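Local structure of DNA polymerase sliding clamp 2 (Thermococcus kodakarensis, 3LX2) at residues A159-K167 with V178-L189. The protein forms a homotrimeric ring around DNA that probably tethers the replicative polymerase and other proteins to the duplex as a sliding clamp. Numbering follows the deposited sequence.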
loop_
_atom_site.group_PDB
_atom_site.type_symbol
_atom_site.label_atom_id
_atom_site.label_comp_id
_atom_site.label_asym_id
_atom_site.label_seq_id
_atom_site.Cartn_x
_atom_site.Cartn_y
_atom_site.Cartn_z
ATOM N N ALA A 159 27.183 11.641 -22.808
ATOM C CA ALA A 159 26.701 11.672 -24.171
ATOM C C ALA A 159 27.783 11.712 -25.259
ATOM O O ALA A 159 28.846 12.322 -25.114
ATOM C CB ALA A 159 25.701 12.820 -24.363
ATOM N N THR A 160 27.481 11.004 -26.339
ATOM C CA THR A 160 28.015 11.302 -27.667
ATOM C C THR A 160 26.786 11.889 -28.407
ATOM O O THR A 160 25.731 12.084 -27.757
ATOM C CB THR A 160 28.499 10.022 -28.349
ATOM O OG1 THR A 160 27.360 9.237 -28.766
ATOM C CG2 THR A 160 29.385 9.210 -27.377
ATOM N N PRO A 161 26.901 12.175 -29.738
ATOM C CA PRO A 161 25.775 12.719 -30.494
ATOM C C PRO A 161 24.666 11.710 -30.850
ATOM O O PRO A 161 23.557 12.132 -31.196
ATOM C CB PRO A 161 26.438 13.257 -31.766
ATOM C CG PRO A 161 27.850 13.492 -31.384
ATOM C CD PRO A 161 28.144 12.329 -30.503
ATOM N N GLU A 162 24.971 10.411 -30.765
ATOM C CA GLU A 162 23.981 9.348 -31.017
ATOM C C GLU A 162 23.582 8.663 -29.729
ATOM O O GLU A 162 22.678 7.816 -29.732
ATOM C CB GLU A 162 24.527 8.242 -31.946
ATOM C CG GLU A 162 24.921 8.624 -33.390
ATOM C CD GLU A 162 26.317 9.256 -33.493
ATOM O OE1 GLU A 162 27.116 9.186 -32.512
ATOM O OE2 GLU A 162 26.595 9.836 -34.574
ATOM N N LYS A 163 24.263 9.015 -28.637
ATOM C CA LYS A 163 24.255 8.178 -27.451
ATOM C C LYS A 163 24.082 8.928 -26.123
ATOM O O LYS A 163 24.946 9.756 -25.726
ATOM C CB LYS A 163 25.522 7.303 -27.414
ATOM C CG LYS A 163 25.270 5.839 -26.983
ATOM C CD LYS A 163 26.525 4.950 -27.213
ATOM C CE LYS A 163 26.179 3.615 -27.927
ATOM N NZ LYS A 163 27.396 2.948 -28.515
ATOM N N LEU A 164 22.976 8.604 -25.440
ATOM C CA LEU A 164 22.722 9.085 -24.083
ATOM C C LEU A 164 22.768 7.911 -23.128
ATOM O O LEU A 164 21.930 7.001 -23.189
ATOM C CB LEU A 164 21.363 9.815 -23.979
ATOM C CG LEU A 164 21.078 10.477 -22.610
ATOM C CD1 LEU A 164 21.892 11.713 -22.397
ATOM C CD2 LEU A 164 19.611 10.815 -22.445
ATOM N N THR A 165 23.746 7.948 -22.238
ATOM C CA THR A 165 24.039 6.818 -21.379
ATOM C C THR A 165 24.079 7.256 -19.913
ATOM O O THR A 165 24.766 8.233 -19.609
ATOM C CB THR A 165 25.459 6.250 -21.709
ATOM O OG1 THR A 165 25.617 5.994 -23.127
ATOM C CG2 THR A 165 25.728 4.969 -20.895
ATOM N N PHE A 166 23.380 6.539 -19.024
ATOM C CA PHE A 166 23.437 6.745 -17.576
ATOM C C PHE A 166 24.064 5.567 -16.787
ATOM O O PHE A 166 23.489 4.480 -16.725
ATOM C CB PHE A 166 22.034 6.905 -17.051
ATOM C CG PHE A 166 21.226 7.864 -17.813
ATOM C CD1 PHE A 166 21.341 9.231 -17.565
ATOM C CD2 PHE A 166 20.341 7.414 -18.795
ATOM C CE1 PHE A 166 20.582 10.140 -18.284
ATOM C CE2 PHE A 166 19.582 8.314 -19.499
ATOM C CZ PHE A 166 19.704 9.684 -19.242
ATOM N N LYS A 167 25.224 5.785 -16.172
ATOM C CA LYS A 167 25.942 4.679 -15.543
ATOM C C LYS A 167 26.434 4.982 -14.172
ATOM O O LYS A 167 26.704 6.117 -13.803
ATOM C CB LYS A 167 27.104 4.158 -16.392
ATOM C CG LYS A 167 28.428 4.927 -16.312
ATOM C CD LYS A 167 29.367 4.493 -17.505
ATOM C CE LYS A 167 30.898 4.456 -17.129
ATOM N NZ LYS A 167 31.834 4.698 -18.327
ATOM N N VAL A 178 21.352 2.744 -21.559
ATOM C CA VAL A 178 21.715 3.539 -22.746
ATOM C C VAL A 178 20.598 3.804 -23.767
ATOM O O VAL A 178 19.971 2.872 -24.282
ATOM C CB VAL A 178 23.009 3.009 -23.396
ATOM C CG1 VAL A 178 22.953 1.500 -23.573
ATOM C CG2 VAL A 178 23.288 3.704 -24.716
ATOM N N LEU A 179 20.378 5.091 -24.056
ATOM C CA LEU A 179 19.322 5.576 -24.961
ATOM C C LEU A 179 19.841 6.160 -26.249
ATOM O O LEU A 179 20.737 7.009 -26.252
ATOM C CB LEU A 179 18.537 6.697 -24.307
ATOM C CG LEU A 179 17.782 6.450 -23.026
ATOM C CD1 LEU A 179 16.800 7.589 -22.863
ATOM C CD2 LEU A 179 17.069 5.081 -23.086
ATOM N N THR A 180 19.247 5.718 -27.350
ATOM C CA THR A 180 19.512 6.321 -28.678
ATOM C C THR A 180 18.185 6.866 -29.253
ATOM O O THR A 180 17.084 6.650 -28.676
ATOM C CB THR A 180 20.150 5.307 -29.705
ATOM O OG1 THR A 180 19.187 4.296 -30.075
ATOM C CG2 THR A 180 21.396 4.637 -29.141
ATOM N N MET A 181 18.289 7.523 -30.408
ATOM C CA MET A 181 17.085 7.935 -31.133
ATOM C C MET A 181 16.096 6.791 -31.439
ATOM O O MET A 181 14.910 7.036 -31.647
ATOM C CB MET A 181 17.411 8.821 -32.350
ATOM C CG MET A 181 17.643 10.307 -31.975
ATOM S SD MET A 181 16.461 11.023 -30.775
ATOM C CE MET A 181 14.895 10.947 -31.619
ATOM N N GLU A 182 16.570 5.548 -31.377
ATOM C CA GLU A 182 15.690 4.372 -31.519
ATOM C C GLU A 182 14.703 4.123 -30.354
ATOM O O GLU A 182 13.651 3.487 -30.563
ATOM C CB GLU A 182 16.513 3.103 -31.829
ATOM C CG GLU A 182 15.973 2.295 -33.055
ATOM C CD GLU A 182 17.071 1.644 -33.933
ATOM O OE1 GLU A 182 18.261 2.025 -33.833
ATOM O OE2 GLU A 182 16.737 0.744 -34.739
ATOM N N ASP A 183 15.020 4.619 -29.147
ATOM C CA ASP A 183 14.161 4.385 -27.980
ATOM C C ASP A 183 13.043 5.457 -27.824
ATOM O O ASP A 183 13.273 6.627 -28.094
ATOM C CB ASP A 183 15.009 4.272 -26.686
ATOM C CG ASP A 183 16.198 3.320 -26.833
ATOM O OD1 ASP A 183 15.965 2.088 -26.953
ATOM O OD2 ASP A 183 17.354 3.819 -26.828
ATOM N N PRO A 184 11.850 5.048 -27.369
ATOM C CA PRO A 184 10.745 6.013 -27.098
ATOM C C PRO A 184 11.141 7.113 -26.070
ATOM O O PRO A 184 10.937 8.314 -26.299
ATOM C CB PRO A 184 9.605 5.138 -26.538
ATOM C CG PRO A 184 10.077 3.681 -26.667
ATOM C CD PRO A 184 11.493 3.640 -27.086
ATOM N N GLY A 185 11.745 6.687 -24.962
ATOM C CA GLY A 185 12.210 7.590 -23.898
ATOM C C GLY A 185 13.112 8.742 -24.322
ATOM O O GLY A 185 13.240 9.723 -23.582
ATOM N N LEU A 186 13.763 8.639 -25.480
ATOM C CA LEU A 186 14.580 9.762 -25.946
ATOM C C LEU A 186 13.793 10.514 -27.030
ATOM O O LEU A 186 13.343 9.918 -28.004
ATOM C CB LEU A 186 15.920 9.275 -26.467
ATOM C CG LEU A 186 17.023 10.306 -26.750
ATOM C CD1 LEU A 186 17.505 11.046 -25.514
ATOM C CD2 LEU A 186 18.215 9.650 -27.429
ATOM N N LEU A 187 13.550 11.801 -26.846
ATOM C CA LEU A 187 12.822 12.501 -27.910
ATOM C C LEU A 187 13.783 13.325 -28.764
ATOM O O LEU A 187 13.500 13.588 -29.935
ATOM C CB LEU A 187 11.715 13.377 -27.378
ATOM C CG LEU A 187 10.554 12.805 -26.574
ATOM C CD1 LEU A 187 9.592 13.943 -26.250
ATOM C CD2 LEU A 187 9.818 11.712 -27.331
ATOM N N ASP A 188 14.934 13.679 -28.195
ATOM C CA ASP A 188 15.805 14.644 -28.838
ATOM C C ASP A 188 17.172 14.655 -28.187
ATOM O O ASP A 188 17.282 14.520 -26.975
ATOM C CB ASP A 188 15.169 16.044 -28.759
ATOM C CG ASP A 188 16.066 17.129 -29.341
ATOM O OD1 ASP A 188 16.638 16.920 -30.433
ATOM O OD2 ASP A 188 16.217 18.192 -28.695
ATOM N N LEU A 189 18.210 14.840 -28.992
ATOM C CA LEU A 189 19.556 14.794 -28.466
ATOM C C LEU A 189 20.553 15.621 -29.258
ATOM O O LEU A 189 20.836 15.348 -30.422
ATOM C CB LEU A 189 20.031 13.347 -28.333
ATOM C CG LEU A 189 21.488 13.183 -27.937
ATOM C CD1 LEU A 189 21.738 13.795 -26.552
ATOM C CD2 LEU A 189 21.813 11.712 -27.983
#
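Leu164 meets two leucines of the 178-189 segment beyond its own strand partner. With CG anti to the backbone N (chi1 -174°), its CD2 lies 3.7 Å from Leu186 CD1, the two side chains crossing at a slant. Leu189 comes in beside them: its CD2 methyl fits against the backbone of residues 161-163 instead of a side-chain tip, 3.7 Å from Pro161 O and equally close to Lys163 N, while remaining in looser contact with Leu164 CB.

Leu164 and Leu179 form a hydrogen-bonded antiparallel pair, with Leu164 N to Leu179 O at 2.9 Å and Leu179 N to Leu164 O at 2.6 Å. Both bonds are nearly straight, at 164° and 170° at the hydrogen. This pair belongs to the hairpin of strands 164-169 and 174-179 in the C-terminal half of the PCNA clamp, and Val178 carries the sheet onward into a strand of a second subunit, the way PCNA rings close. Leu164 and Leu186 also pack on Val136 of strand 132-137, so Leu164 ties the hairpin to the sheet that holds strands 132-137 and 186-191.

The opposite face of the hairpin bears Thr165 and Val178, a non-hydrogen-bonded pair whose side chains lie side by side and point the same way. Val178 CG2, anti to its own backbone N, touches both Thr165 OG1 (3.6 Å) and Lys163 CG (3.7 Å). Further along, Thr180 CG2 sits 3.5 Å from Glu162 O. The type I turn from Thr180 to Asp183 is closed by its backbone bond from Asp183 N to Thr180 O and braced by Asp183 OD2, which accepts from Thr180 N at 2.7 Å, while Thr180 OG1 accepts from Glu182 N in an ST turn.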